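Local atomic coordinates of Crov588 (Cafeteriavirus, PDB entry 6NYR), a protein that is of unknown function but builds a novel circular solenoid from FNIP-type leucine-rich repeats and, like many leucine-rich-repeat proteins, may bind other proteins. Residues 173-178 with 194-199; 214-219 with 236-241; 637-642 with 662-667; 630-635 with 652-657. All blocks are in the same frame, centred on the assembly; numbering follows the deposited sequence.

In the fold
Contacts 1, 2 and 4 join neighbouring coils of a leucine-rich-repeat ring; contact 3 joins a repeat loop to the C-terminal helix end and turn. Contacts 1 and 2 have centres 11 Å apart and share a row of stacked asparagines: Asn-197 OD1 of contact 1 lies 2.8 Å from Asn-219 N of contact 2, probably a hydrogen bond. Contacts 3 and 4 lie at the C-terminal end, centres 12 Å apart; Ile-662 CD1 meets Ile-654 CG2 at 3.6 Å, so both feed one apolar interior. Contacts 2 and 4 lie on opposite sides of the chain's centre, nearest atoms about 41 Å apart. A glycerol about 6 Å from the Gln-638 side chain is probably from crystallisation.

Contact 1. Residues 173-178 with 194-199; sequences CFNQKI and RNFNQK
The tight part of this contact is the buried pair Phe-174 and Phe-196 with the asparagine beside it. Both rings leave the backbone with CG anti to N and lie side by side, pointing the same way, with Phe-174 CE2 3.8 Å from Phe-196 CD1. The carbonyl O of Gln-176 reaches the edge of the Phe-196 ring, 3.5 Å from its CE1. Asn-175, likewise anti (chi1 -173°), sends its amide across to the next coil, where OD1 is gripped twice: by the backbone Asn-197 N at 3.0 Å in a nearly straight bond (174°), and by Gln-198 NE2 at 2.8 Å in a more bent one. Both donors stand above the carbonyl plane. Gln-198 bends at chi2 to bring its amide there, its CG 3.4 Å from Lys-177 CA. The looser side is at the lysines: Lys-177 CE comes near Lys-199 O (3.2 Å) while Lys-199 NZ turns off to Gln-220. Water 1 is held by Ile-178 O and only weakly by Lys-199 O. Asn-153 to Asn-175 N and Asn-197 to Asn-219 N repeat the bond, making a row of asparagines, one per 22-residue coil, reminiscent of the asparagine stacks of leucine-rich-repeat solenoids.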
# COMPACT_ATOMS: atom_id res chain seq x y z
N CYS A 173 15.17 24.98 -4.11
CA CYS A 173 15.93 26.21 -3.93
C CYS A 173 15.34 27.39 -4.69
O CYS A 173 15.74 28.53 -4.44
CB CYS A 173 17.39 26.00 -4.36
SG CYS A 173 18.37 24.96 -3.26
N PHE A 174 14.43 27.15 -5.63
CA PHE A 174 13.90 28.26 -6.40
C PHE A 174 13.23 29.27 -5.48
O PHE A 174 12.32 28.93 -4.71
CB PHE A 174 12.89 27.80 -7.44
CG PHE A 174 12.31 28.93 -8.24
CD1 PHE A 174 13.07 29.54 -9.22
CD2 PHE A 174 11.04 29.41 -7.98
CE1 PHE A 174 12.56 30.60 -9.95
CE2 PHE A 174 10.52 30.46 -8.71
CZ PHE A 174 11.29 31.06 -9.69
N ASN A 175 13.67 30.52 -5.56
CA ASN A 175 13.08 31.61 -4.79
C ASN A 175 13.36 32.93 -5.49
O ASN A 175 14.09 33.78 -4.96
CB ASN A 175 13.62 31.62 -3.36
CG ASN A 175 12.89 32.62 -2.47
OD1 ASN A 175 11.77 33.04 -2.77
ND2 ASN A 175 13.54 33.02 -1.39
N GLN A 176 12.82 33.10 -6.69
CA GLN A 176 12.93 34.35 -7.43
C GLN A 176 11.54 34.91 -7.71
O GLN A 176 10.57 34.16 -7.86
CB GLN A 176 13.68 34.18 -8.75
CG GLN A 176 15.13 33.75 -8.62
CD GLN A 176 16.01 34.81 -7.97
OE1 GLN A 176 15.79 36.01 -8.14
NE2 GLN A 176 17.01 34.36 -7.23
N LYS A 177 11.45 36.23 -7.80
CA LYS A 177 10.19 36.89 -8.08
C LYS A 177 9.66 36.44 -9.44
O LYS A 177 10.42 36.20 -10.38
CB LYS A 177 10.37 38.41 -8.05
CG LYS A 177 9.10 39.22 -8.26
CD LYS A 177 8.01 38.86 -7.25
CE LYS A 177 6.72 39.62 -7.53
NZ LYS A 177 6.75 41.03 -7.03
N ILE A 178 8.33 36.32 -9.52
CA ILE A 178 7.63 36.03 -10.76
C ILE A 178 6.74 37.23 -11.07
O ILE A 178 5.82 37.54 -10.30
CB ILE A 178 6.79 34.74 -10.67
CG1 ILE A 178 7.73 33.54 -10.55
CG2 ILE A 178 5.86 34.62 -11.87
CD1 ILE A 178 7.02 32.24 -10.29
N ARG A 194 10.29 24.22 -1.85
CA ARG A 194 10.52 24.54 -0.45
C ARG A 194 10.67 26.04 -0.22
O ARG A 194 9.94 26.64 0.58
CB ARG A 194 11.79 23.83 0.04
CG ARG A 194 11.86 23.58 1.53
CD ARG A 194 13.17 22.88 1.88
NE ARG A 194 14.31 23.67 1.42
CZ ARG A 194 15.58 23.27 1.44
NH1 ARG A 194 15.89 22.08 1.92
NH2 ARG A 194 16.54 24.07 0.99
N ASN A 195 11.62 26.67 -0.91
CA ASN A 195 12.11 27.98 -0.52
C ASN A 195 11.39 29.14 -1.19
O ASN A 195 11.73 30.30 -0.91
CB ASN A 195 13.61 28.09 -0.80
CG ASN A 195 14.43 27.23 0.13
OD1 ASN A 195 13.89 26.51 0.97
ND2 ASN A 195 15.75 27.28 -0.02
N PHE A 196 10.44 28.89 -2.08
CA PHE A 196 9.76 30.00 -2.72
C PHE A 196 8.94 30.77 -1.69
O PHE A 196 7.98 30.24 -1.13
CB PHE A 196 8.85 29.53 -3.85
CG PHE A 196 8.10 30.65 -4.50
CD1 PHE A 196 8.71 31.44 -5.47
CD2 PHE A 196 6.81 30.95 -4.12
CE1 PHE A 196 8.03 32.48 -6.06
CE2 PHE A 196 6.12 32.00 -4.71
CZ PHE A 196 6.73 32.77 -5.68
N ASN A 197 9.31 32.04 -1.46
CA ASN A 197 8.62 32.91 -0.51
C ASN A 197 8.67 34.33 -1.10
O ASN A 197 9.30 35.24 -0.57
CB ASN A 197 9.24 32.85 0.88
CG ASN A 197 8.43 33.60 1.91
OD1 ASN A 197 7.25 33.90 1.69
ND2 ASN A 197 9.04 33.90 3.05
N GLN A 198 8.00 34.50 -2.23
CA GLN A 198 8.01 35.73 -3.01
C GLN A 198 6.58 36.21 -3.20
O GLN A 198 5.66 35.40 -3.34
CB GLN A 198 8.69 35.48 -4.36
CG GLN A 198 9.81 36.43 -4.75
CD GLN A 198 10.72 36.80 -3.59
OE1 GLN A 198 10.78 37.96 -3.19
NE2 GLN A 198 11.43 35.82 -3.05
N LYS A 199 6.39 37.52 -3.17
CA LYS A 199 5.06 38.08 -3.37
C LYS A 199 4.51 37.67 -4.73
O LYS A 199 5.25 37.49 -5.70
CB LYS A 199 5.09 39.61 -3.26
CG LYS A 199 5.15 40.16 -1.84
CD LYS A 199 5.48 41.65 -1.85
CE LYS A 199 5.26 42.30 -0.49
NZ LYS A 199 5.94 41.61 0.63
O HOH W 1 3.67 38.86 -8.48

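Contact 2. Residues 214-219 with 236-241; sequences FGWYFN and FGRNFN
Trp-216 lays one face of its indole against the aliphatic part of Arg-238, whose CD sits 3.4 Å from the centroid of the six-membered ring in a CH-pi contact. This is the turn that follows the strand in two consecutive coils of the leucine-rich-repeat solenoid, equivalent residues paired from Phe-214 with Phe-236 to Tyr-217 with Asn-239. Arg-238 is extended from CG to NE and runs alongside the indole, with its guanidinium plane only 10° from that of the ring. Its NH1 donates to Asn-239 OD1, in the carbonyl plane, at 2.8 Å, which fixes the asparagine amide. Asn-239 ND2 then approaches Tyr-217 CD1, the amide standing at 90° to the phenol ring. Asn-239 N donates to Trp-216 O, tying turn to turn.

On the buried side, Phe-214 and Phe-236 meet rim to rim, their planes only 7° apart, and within each coil Phe-218 and Phe-240 cover a face of these rings. Gly-237 CA points a C-H at Gly-215 O over 3.3 Å; with no side chain at Gly-237, the two backbones come this close. Asn-219 OD1 accepts from Asn-241 N at 2.9 Å and also from Gln-242, while Asn-241 OD1 serves Asn-263. Between the turns, water 2 accepts weakly from Gly-237 N and Phe-240 N and donates to Gly-215 O at 2.7 Å and to Phe-218 O at 2.5 Å.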
# COMPACT_ATOMS: atom_id res chain seq x y z
N PHE A 214 1.71 25.58 -3.00
CA PHE A 214 2.84 26.26 -2.40
C PHE A 214 3.65 25.27 -1.56
O PHE A 214 3.20 24.17 -1.22
CB PHE A 214 2.41 27.45 -1.52
CG PHE A 214 1.81 28.57 -2.30
CD1 PHE A 214 2.61 29.39 -3.08
CD2 PHE A 214 0.45 28.82 -2.25
CE1 PHE A 214 2.06 30.43 -3.81
CE2 PHE A 214 -0.11 29.85 -2.97
CZ PHE A 214 0.70 30.66 -3.75
N GLY A 215 4.86 25.70 -1.20
CA GLY A 215 5.76 24.88 -0.42
C GLY A 215 6.09 25.43 0.95
O GLY A 215 5.49 26.40 1.42
N TRP A 216 7.10 24.82 1.57
CA TRP A 216 7.42 25.03 2.98
C TRP A 216 7.40 26.49 3.40
O TRP A 216 6.70 26.86 4.34
CB TRP A 216 8.80 24.41 3.23
CG TRP A 216 9.25 24.29 4.65
CD1 TRP A 216 9.73 25.29 5.45
CD2 TRP A 216 9.32 23.10 5.43
NE1 TRP A 216 10.07 24.80 6.68
CE2 TRP A 216 9.83 23.45 6.69
CE3 TRP A 216 8.99 21.76 5.18
CZ2 TRP A 216 10.02 22.51 7.71
CZ3 TRP A 216 9.17 20.83 6.19
CH2 TRP A 216 9.68 21.21 7.44
N TYR A 217 8.18 27.34 2.73
CA TYR A 217 8.44 28.67 3.25
C TYR A 217 7.51 29.75 2.73
O TYR A 217 7.59 30.89 3.19
CB TYR A 217 9.90 29.09 2.96
CG TYR A 217 10.92 28.39 3.84
CD1 TYR A 217 11.19 28.85 5.13
CD2 TYR A 217 11.62 27.28 3.39
CE1 TYR A 217 12.11 28.22 5.93
CE2 TYR A 217 12.55 26.65 4.19
CZ TYR A 217 12.79 27.12 5.46
OH TYR A 217 13.71 26.48 6.26
N PHE A 218 6.62 29.44 1.78
CA PHE A 218 5.76 30.49 1.25
C PHE A 218 4.90 31.08 2.36
O PHE A 218 4.15 30.36 3.04
CB PHE A 218 4.86 29.98 0.14
CG PHE A 218 3.94 31.03 -0.41
CD1 PHE A 218 4.41 31.95 -1.34
CD2 PHE A 218 2.63 31.13 0.02
CE1 PHE A 218 3.57 32.93 -1.84
CE2 PHE A 218 1.79 32.11 -0.48
CZ PHE A 218 2.27 33.01 -1.41
N ASN A 219 4.98 32.40 2.54
CA ASN A 219 4.18 33.07 3.55
C ASN A 219 3.98 34.54 3.20
O ASN A 219 4.38 35.43 3.96
CB ASN A 219 4.84 32.95 4.93
CG ASN A 219 3.90 33.35 6.05
OD1 ASN A 219 2.69 33.41 5.87
ND2 ASN A 219 4.46 33.60 7.23
N PHE A 236 -1.71 25.13 0.35
CA PHE A 236 -0.66 25.93 0.96
C PHE A 236 0.41 25.03 1.60
O PHE A 236 0.21 23.84 1.83
CB PHE A 236 -1.21 26.88 2.02
CG PHE A 236 -2.04 27.99 1.46
CD1 PHE A 236 -1.45 29.02 0.76
CD2 PHE A 236 -3.42 28.01 1.63
CE1 PHE A 236 -2.21 30.04 0.23
CE2 PHE A 236 -4.18 29.03 1.11
CZ PHE A 236 -3.58 30.04 0.41
N GLY A 237 1.55 25.65 1.91
CA GLY A 237 2.67 24.95 2.50
C GLY A 237 2.74 25.13 4.01
O GLY A 237 1.86 25.72 4.65
N ARG A 238 3.83 24.62 4.58
CA ARG A 238 3.97 24.56 6.03
C ARG A 238 3.75 25.93 6.66
O ARG A 238 2.96 26.07 7.61
CB ARG A 238 5.35 24.01 6.39
CG ARG A 238 5.54 23.74 7.88
CD ARG A 238 7.01 23.52 8.21
NE ARG A 238 7.22 23.31 9.64
CZ ARG A 238 7.48 24.26 10.53
NH1 ARG A 238 7.57 25.53 10.17
NH2 ARG A 238 7.66 23.94 11.80
N ASN A 239 4.44 26.95 6.16
CA ASN A 239 4.57 28.21 6.87
C ASN A 239 3.51 29.24 6.52
O ASN A 239 3.46 30.30 7.17
CB ASN A 239 5.95 28.83 6.60
CG ASN A 239 7.07 28.09 7.30
OD1 ASN A 239 6.84 27.10 8.00
ND2 ASN A 239 8.30 28.55 7.09
N PHE A 240 2.67 29.00 5.51
CA PHE A 240 1.69 30.02 5.15
C PHE A 240 0.76 30.30 6.32
O PHE A 240 0.09 29.39 6.82
CB PHE A 240 0.87 29.60 3.94
CG PHE A 240 -0.25 30.56 3.63
CD1 PHE A 240 -0.01 31.72 2.91
CD2 PHE A 240 -1.53 30.33 4.10
CE1 PHE A 240 -1.04 32.61 2.65
CE2 PHE A 240 -2.56 31.21 3.84
CZ PHE A 240 -2.31 32.36 3.11
N ASN A 241 0.70 31.56 6.74
CA ASN A 241 -0.13 31.96 7.87
C ASN A 241 -0.52 33.43 7.72
O ASN A 241 -0.20 34.28 8.55
CB ASN A 241 0.59 31.70 9.19
CG ASN A 241 -0.34 31.74 10.39
OD1 ASN A 241 -1.56 31.61 10.24
ND2 ASN A 241 0.22 31.94 11.58
O HOH W 2 3.57 28.02 2.49
O HOH W 3 8.82 31.54 5.77

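Contact 3. Residues 637-642 with 662-667; sequences NQELTE and ILKNID
Leu-640 N donates to Ile-662 O over 3.1 Å, in the carbonyl plane and on a lone pair, and is the one hydrogen bond joining the two segments. It links a loop of the leucine-rich-repeat solenoid to the C-terminal element that follows, where helix 659-662 ends. Next to it, Ile-662 CA directs a C-H at Gln-638 O. Leu-640 and Ile-662 lie side by side: Leu-640 CD1 touches the CG2 branch of Ile-662 at 3.6 Å, that branch being anti to the backbone N. From the other end, Ile-666 brings its CD1 to within 3.2 Å of Leu-640 O and 3.8 Å of Leu-640 CB, so both isoleucines pack on the leucine, one at CD1 and one at CB.

A turn and packing on two strands position these groups. The type I turn from Leu-663 to Ile-666, closed by Ile-666 N to Leu-663 O, carries the chain round so that Ile-666 faces back to the repeat. Leu-663 itself packs on Ile-675 and Tyr-677 of strand 674-678, while Leu-640 reaches Leu-652 and Ile-662 reaches Ile-654 of strand 651-655. At the exposed surface, Glu-639 runs alongside Lys-664, with Glu-639 OE2 4.5 Å from Lys-664 NZ, too far for a salt bridge; any attraction would be modest. The carboxylate touches the lysine's aliphatic chain instead, Glu-639 OE2 lying 3.4 Å from Lys-664 CD.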
# COMPACT_ATOMS: atom_id res chain seq x y z
N ASN A 637 23.28 -29.04 -0.98
CA ASN A 637 24.62 -29.18 -1.54
C ASN A 637 24.79 -30.57 -2.13
O ASN A 637 25.65 -31.36 -1.72
CB ASN A 637 25.66 -28.89 -0.46
CG ASN A 637 27.00 -28.46 -1.02
OD1 ASN A 637 27.06 -27.79 -2.05
ND2 ASN A 637 28.08 -28.85 -0.35
N GLN A 638 23.97 -30.92 -3.12
CA GLN A 638 24.01 -32.23 -3.74
C GLN A 638 24.01 -32.10 -5.26
O GLN A 638 23.41 -31.18 -5.82
CB GLN A 638 22.81 -33.10 -3.31
CG GLN A 638 22.70 -33.36 -1.81
CD GLN A 638 23.88 -34.14 -1.27
OE1 GLN A 638 24.53 -33.71 -0.32
NE2 GLN A 638 24.16 -35.29 -1.87
N GLU A 639 24.71 -33.02 -5.92
CA GLU A 639 24.74 -33.04 -7.37
C GLU A 639 23.38 -33.43 -7.93
O GLU A 639 22.81 -34.47 -7.56
CB GLU A 639 25.80 -34.03 -7.87
CG GLU A 639 27.24 -33.69 -7.48
CD GLU A 639 28.22 -34.81 -7.83
OE1 GLU A 639 27.76 -35.93 -8.13
OE2 GLU A 639 29.44 -34.58 -7.80
N LEU A 640 22.84 -32.60 -8.82
CA LEU A 640 21.67 -32.97 -9.60
C LEU A 640 22.12 -33.48 -10.96
O LEU A 640 23.04 -32.93 -11.57
CB LEU A 640 20.71 -31.80 -9.79
CG LEU A 640 19.94 -31.32 -8.56
CD1 LEU A 640 19.20 -30.04 -8.90
CD2 LEU A 640 18.98 -32.39 -8.07
N THR A 641 21.48 -34.54 -11.43
CA THR A 641 21.71 -35.09 -12.76
C THR A 641 20.45 -34.87 -13.59
O THR A 641 19.35 -34.68 -13.06
CB THR A 641 22.06 -36.58 -12.70
OG1 THR A 641 20.95 -37.31 -12.18
CG2 THR A 641 23.28 -36.80 -11.81
N GLU A 642 20.62 -34.89 -14.91
CA GLU A 642 19.50 -34.61 -15.80
C GLU A 642 18.46 -35.72 -15.74
O GLU A 642 17.26 -35.46 -15.93
CB GLU A 642 20.01 -34.41 -17.23
CG GLU A 642 20.92 -33.18 -17.36
CD GLU A 642 20.75 -32.42 -18.66
OE1 GLU A 642 19.71 -32.59 -19.33
OE2 GLU A 642 21.67 -31.66 -19.02
N ILE A 662 26.05 -28.18 -7.65
CA ILE A 662 24.74 -28.73 -7.99
C ILE A 662 24.65 -29.01 -9.48
O ILE A 662 24.03 -29.99 -9.91
CB ILE A 662 23.63 -27.78 -7.53
CG1 ILE A 662 23.74 -27.50 -6.03
CG2 ILE A 662 22.25 -28.35 -7.86
CD1 ILE A 662 22.89 -26.32 -5.56
N LEU A 663 25.27 -28.15 -10.29
CA LEU A 663 25.18 -28.23 -11.74
C LEU A 663 26.43 -28.82 -12.37
O LEU A 663 26.64 -28.69 -13.58
CB LEU A 663 24.89 -26.84 -12.32
CG LEU A 663 23.66 -26.15 -11.71
CD1 LEU A 663 23.40 -24.80 -12.35
CD2 LEU A 663 22.43 -27.05 -11.83
N LYS A 664 27.27 -29.47 -11.56
CA LYS A 664 28.47 -30.13 -12.08
C LYS A 664 28.16 -30.95 -13.32
O LYS A 664 28.82 -30.82 -14.35
CB LYS A 664 29.07 -31.02 -10.98
CG LYS A 664 30.45 -31.58 -11.27
CD LYS A 664 30.69 -32.83 -10.42
CE LYS A 664 32.06 -33.44 -10.66
NZ LYS A 664 33.10 -32.86 -9.77
N ASN A 665 27.13 -31.80 -13.24
CA ASN A 665 26.79 -32.75 -14.30
C ASN A 665 25.60 -32.29 -15.11
O ASN A 665 24.75 -33.10 -15.49
CB ASN A 665 26.53 -34.13 -13.70
CG ASN A 665 27.61 -34.57 -12.73
OD1 ASN A 665 27.38 -34.69 -11.53
ND2 ASN A 665 28.80 -34.82 -13.26
N ILE A 666 25.49 -30.99 -15.40
CA ILE A 666 24.34 -30.45 -16.12
C ILE A 666 24.85 -29.39 -17.09
O ILE A 666 25.35 -28.35 -16.66
CB ILE A 666 23.29 -29.85 -15.18
CG1 ILE A 666 22.60 -30.96 -14.38
CG2 ILE A 666 22.26 -29.05 -15.97
CD1 ILE A 666 21.78 -30.45 -13.22
N ASP A 667 24.71 -29.66 -18.39
CA ASP A 667 25.01 -28.66 -19.41
C ASP A 667 23.93 -27.59 -19.36
O ASP A 667 22.83 -27.78 -19.90
CB ASP A 667 25.09 -29.31 -20.79
CG ASP A 667 25.93 -28.50 -21.77
OD1 ASP A 667 26.10 -27.29 -21.55
OD2 ASP A 667 26.41 -29.09 -22.76

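Contact 4. Residues 630-635 with 652-657; sequences LTFGWY and LKIYYG
Trp-634 and Tyr-655 both carry CG anti to the backbone N (chi1 -163° and 178°), which swings the two rings alongside each other. The indole turns its edge to the face of the Tyr-655 ring, planes 86° apart, with Trp-634 CD1 3.5 Å from Tyr-655 CE2 and Trp-634 NE1 3.5 Å from Tyr-655 CZ. Gly-657 N lies over the opposite face. Phe-632 has CG anti to its carbonyl carbon, and its CD2 touches Ile-654 CD1 at 3.7 Å while Leu-652 CD1 comes to its ring edge. Leu-630 and Leu-652, both anti to N, point the same way into this interior, which Phe-610 and Phe-636 extend. The two parallel strands are joined by Lys-653 N to Leu-630 O (2.9 Å) and, just past the end of one, Phe-632 N to Lys-653 O (3.1 Å), both nearly straight. On the other face, Thr-631 CG2 packs on Lys-653 CG at 3.6 Å, and the lysine curls toward strand 674-678. The chemistry implies a division of labour: backbone bonds set the strand register, leucine and phenylalanine contacts fill the coil interior, and a T-shaped aromatic pair continues the contact to the end of strand 651-655, beyond that of strand 629-631.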
# COMPACT_ATOMS: atom_id res chain seq x y z
N LEU A 630 10.74 -26.20 -8.69
CA LEU A 630 11.50 -26.87 -7.64
C LEU A 630 12.44 -25.86 -6.99
O LEU A 630 13.26 -25.25 -7.68
CB LEU A 630 12.30 -28.04 -8.20
CG LEU A 630 13.19 -28.79 -7.21
CD1 LEU A 630 12.36 -29.35 -6.06
CD2 LEU A 630 13.96 -29.90 -7.91
N THR A 631 12.31 -25.69 -5.68
CA THR A 631 13.11 -24.73 -4.94
C THR A 631 13.84 -25.42 -3.80
O THR A 631 13.21 -26.11 -2.98
CB THR A 631 12.24 -23.59 -4.39
OG1 THR A 631 11.59 -22.92 -5.48
CG2 THR A 631 13.10 -22.60 -3.62
N PHE A 632 15.15 -25.24 -3.75
CA PHE A 632 15.99 -25.74 -2.68
C PHE A 632 16.43 -24.59 -1.79
O PHE A 632 16.35 -23.42 -2.16
CB PHE A 632 17.22 -26.46 -3.23
CG PHE A 632 16.92 -27.78 -3.86
CD1 PHE A 632 16.71 -28.90 -3.08
CD2 PHE A 632 16.83 -27.90 -5.24
CE1 PHE A 632 16.42 -30.12 -3.66
CE2 PHE A 632 16.54 -29.11 -5.82
CZ PHE A 632 16.34 -30.22 -5.03
N GLY A 633 16.92 -24.95 -0.60
CA GLY A 633 17.28 -23.98 0.41
C GLY A 633 18.77 -23.66 0.41
O GLY A 633 19.55 -24.12 -0.43
N TRP A 634 19.16 -22.85 1.40
CA TRP A 634 20.53 -22.36 1.52
C TRP A 634 21.52 -23.51 1.56
O TRP A 634 22.51 -23.52 0.81
CB TRP A 634 20.61 -21.50 2.78
CG TRP A 634 21.78 -20.59 2.93
CD1 TRP A 634 22.76 -20.33 2.03
CD2 TRP A 634 22.07 -19.79 4.08
NE1 TRP A 634 23.66 -19.43 2.54
CE2 TRP A 634 23.25 -19.07 3.81
CE3 TRP A 634 21.45 -19.60 5.32
CZ2 TRP A 634 23.82 -18.19 4.72
CZ3 TRP A 634 22.02 -18.73 6.23
CH2 TRP A 634 23.20 -18.04 5.93
N TYR A 635 21.27 -24.50 2.41
CA TYR A 635 22.27 -25.51 2.72
C TYR A 635 22.26 -26.70 1.76
O TYR A 635 23.07 -27.62 1.94
CB TYR A 635 22.08 -26.01 4.16
CG TYR A 635 22.44 -25.00 5.24
CD1 TYR A 635 22.98 -23.76 4.91
CD2 TYR A 635 22.25 -25.29 6.58
CE1 TYR A 635 23.31 -22.84 5.88
CE2 TYR A 635 22.59 -24.37 7.57
CZ TYR A 635 23.12 -23.15 7.21
OH TYR A 635 23.45 -22.23 8.18
N LEU A 652 14.09 -23.99 -11.78
CA LEU A 652 14.88 -24.54 -10.68
C LEU A 652 15.47 -23.37 -9.90
O LEU A 652 16.21 -22.55 -10.47
CB LEU A 652 15.98 -25.46 -11.20
CG LEU A 652 17.01 -25.94 -10.17
CD1 LEU A 652 16.33 -26.73 -9.07
CD2 LEU A 652 18.07 -26.79 -10.86
N LYS A 653 15.16 -23.29 -8.61
CA LYS A 653 15.64 -22.22 -7.74
C LYS A 653 16.76 -22.76 -6.85
O LYS A 653 16.56 -23.74 -6.12
CB LYS A 653 14.49 -21.68 -6.88
CG LYS A 653 14.88 -20.56 -5.93
CD LYS A 653 14.96 -19.21 -6.63
CE LYS A 653 13.60 -18.53 -6.64
NZ LYS A 653 13.31 -17.86 -5.33
N ILE A 654 17.90 -22.08 -6.87
CA ILE A 654 19.15 -22.61 -6.32
C ILE A 654 19.93 -21.50 -5.65
O ILE A 654 19.86 -20.33 -6.05
CB ILE A 654 19.99 -23.28 -7.44
CG1 ILE A 654 19.43 -24.67 -7.79
CG2 ILE A 654 21.46 -23.35 -7.07
CD1 ILE A 654 19.34 -25.61 -6.60
N TYR A 655 20.68 -21.86 -4.61
CA TYR A 655 21.62 -20.94 -3.99
C TYR A 655 22.83 -20.79 -4.89
O TYR A 655 23.47 -21.78 -5.24
CB TYR A 655 22.03 -21.43 -2.60
CG TYR A 655 23.05 -20.54 -1.92
CD1 TYR A 655 22.91 -19.15 -1.92
CD2 TYR A 655 24.14 -21.08 -1.25
CE1 TYR A 655 23.84 -18.34 -1.30
CE2 TYR A 655 25.07 -20.27 -0.61
CZ TYR A 655 24.91 -18.89 -0.64
OH TYR A 655 25.83 -18.08 -0.02
N TYR A 656 23.13 -19.55 -5.29
CA TYR A 656 24.26 -19.31 -6.18
C TYR A 656 25.54 -19.95 -5.66
O TYR A 656 26.28 -20.58 -6.42
CB TYR A 656 24.46 -17.81 -6.37
CG TYR A 656 25.47 -17.45 -7.43
CD1 TYR A 656 25.12 -17.45 -8.77
CD2 TYR A 656 26.78 -17.12 -7.09
CE1 TYR A 656 26.03 -17.13 -9.75
CE2 TYR A 656 27.70 -16.80 -8.06
CZ TYR A 656 27.32 -16.81 -9.39
OH TYR A 656 28.24 -16.48 -10.36
N GLY A 657 25.80 -19.81 -4.36
CA GLY A 657 27.07 -20.25 -3.80
C GLY A 657 27.41 -21.69 -4.09
O GLY A 657 28.59 -22.05 -4.16